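Local coordinates for protein probable ribose-5-phosphate isomerase B (Mycoplasma genitalium, PDB 6MU0) that probably interconverts ribulose 5-phosphate and ribose 5-phosphate in the non-oxidative stage of the pentose phosphate pathway, at residues K91-A96 with A113-L118. Numbering follows the deposited sequence.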
# COMPACT_ATOMS: atom_id res chain seq x y z
N LYS A 91 -2.53 8.54 10.87
CA LYS A 91 -1.38 8.52 11.78
C LYS A 91 -0.62 7.21 11.65
O LYS A 91 -1.21 6.12 11.68
CB LYS A 91 -1.86 8.68 13.21
CG LYS A 91 -2.46 10.04 13.51
CD LYS A 91 -1.40 11.13 13.49
CE LYS A 91 -2.01 12.51 13.73
NZ LYS A 91 -2.93 12.89 12.63
N GLY A 92 0.70 7.31 11.53
CA GLY A 92 1.55 6.15 11.45
C GLY A 92 1.67 5.54 10.08
O GLY A 92 2.46 4.61 9.90
N VAL A 93 0.92 6.03 9.11
CA VAL A 93 0.96 5.48 7.76
C VAL A 93 1.97 6.24 6.92
O VAL A 93 2.06 7.47 6.99
CB VAL A 93 -0.45 5.49 7.13
CG1 VAL A 93 -0.38 5.14 5.65
CG2 VAL A 93 -1.34 4.51 7.88
N LEU A 94 2.74 5.50 6.14
CA LEU A 94 3.68 6.06 5.17
C LEU A 94 3.33 5.39 3.84
O LEU A 94 3.64 4.21 3.63
CB LEU A 94 5.11 5.76 5.60
CG LEU A 94 5.55 6.43 6.91
CD1 LEU A 94 6.89 5.84 7.34
CD2 LEU A 94 5.63 7.94 6.77
N ALA A 95 2.65 6.12 2.97
CA ALA A 95 2.10 5.55 1.74
C ALA A 95 2.88 6.03 0.53
O ALA A 95 3.06 7.24 0.33
CB ALA A 95 0.62 5.91 1.59
N ALA A 96 3.36 5.07 -0.27
CA ALA A 96 4.21 5.33 -1.42
C ALA A 96 3.49 4.96 -2.70
O ALA A 96 3.03 3.83 -2.85
CB ALA A 96 5.48 4.49 -1.33
N ALA A 113 7.94 2.60 3.56
CA ALA A 113 6.50 2.69 3.35
C ALA A 113 5.81 1.47 3.94
O ALA A 113 6.29 0.34 3.82
CB ALA A 113 6.19 2.76 1.86
N ASN A 114 4.66 1.69 4.59
CA ASN A 114 3.81 0.59 5.00
C ASN A 114 2.52 0.48 4.20
O ASN A 114 1.74 -0.44 4.44
CB ASN A 114 3.55 0.58 6.52
CG ASN A 114 2.99 1.90 7.03
OD1 ASN A 114 2.45 2.70 6.27
ND2 ASN A 114 3.12 2.12 8.33
N VAL A 115 2.31 1.37 3.22
CA VAL A 115 1.20 1.27 2.29
C VAL A 115 1.74 1.53 0.89
O VAL A 115 2.43 2.53 0.66
CB VAL A 115 0.06 2.24 2.64
CG1 VAL A 115 -1.01 2.25 1.54
CG2 VAL A 115 -0.58 1.88 3.98
N LEU A 116 1.45 0.60 -0.02
CA LEU A 116 1.86 0.66 -1.41
C LEU A 116 0.63 1.06 -2.23
O LEU A 116 -0.40 0.39 -2.16
CB LEU A 116 2.36 -0.72 -1.83
CG LEU A 116 2.68 -0.90 -3.31
CD1 LEU A 116 3.85 -0.01 -3.73
CD2 LEU A 116 2.99 -2.37 -3.57
N CYS A 117 0.76 2.14 -3.00
CA CYS A 117 -0.32 2.66 -3.83
C CYS A 117 0.02 2.43 -5.29
O CYS A 117 1.14 2.71 -5.73
CB CYS A 117 -0.52 4.15 -3.55
SG CYS A 117 -0.93 4.48 -1.81
N LEU A 118 -0.98 1.93 -6.04
CA LEU A 118 -0.80 1.45 -7.40
C LEU A 118 -1.86 2.05 -8.31
O LEU A 118 -2.97 2.38 -7.89
CB LEU A 118 -0.96 -0.07 -7.46
CG LEU A 118 -0.05 -0.90 -6.55
CD1 LEU A 118 -0.43 -2.36 -6.62
CD2 LEU A 118 1.40 -0.69 -6.92
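Asn114 uses both ends of its carboxamide on the backbone of 91-96. Its ND2 donates to Gly92 O (3.0 Å), which lies in the amide plane, and gives a second hydrogen bond to Ser68 O; its OD1 accepts an almost straight bond from Leu94 N (2.8 Å, 175° at the hydrogen). Chi1 of 54° sets CG between the backbone N and the carbonyl carbon. Asparagine suits the place because one short side chain supplies donor and acceptor to peptide groups not yet paired as strand. Gly92 turns the chain at a positive phi (83°), where a CB would jam against the preceding carbonyl oxygen. Leu94 O is shared by Asn114 N (2.9 Å, a bent bond in its carbonyl plane) and, at longer reach, by Val115 N from above that plane. Regular parallel pairing follows: Ala96 N donates to Val115 O (2.9 Å), and Ala96 O accepts from Cys117 N (2.8 Å). Ala95 N bonds instead to Asn88 OD1, and Gly92 N to Glu156 OE2. Ala95 CB, a methyl short enough to lie against Ala87 of helix 81-88, meets Val115 CB and Cys117 SG; on the same face Val93 CG1 touches Val115 CG2 (3.7 Å), while Ala96 CB meets Ala113 CB on the other. Strand 115-117 also pairs with 72-75, and 95-97 is outermost within this chain, joined through helix 101-109 in a beta-alpha-beta crossover of the Rossmann-like alpha/beta/alpha fold of the LacAB/RpiB family.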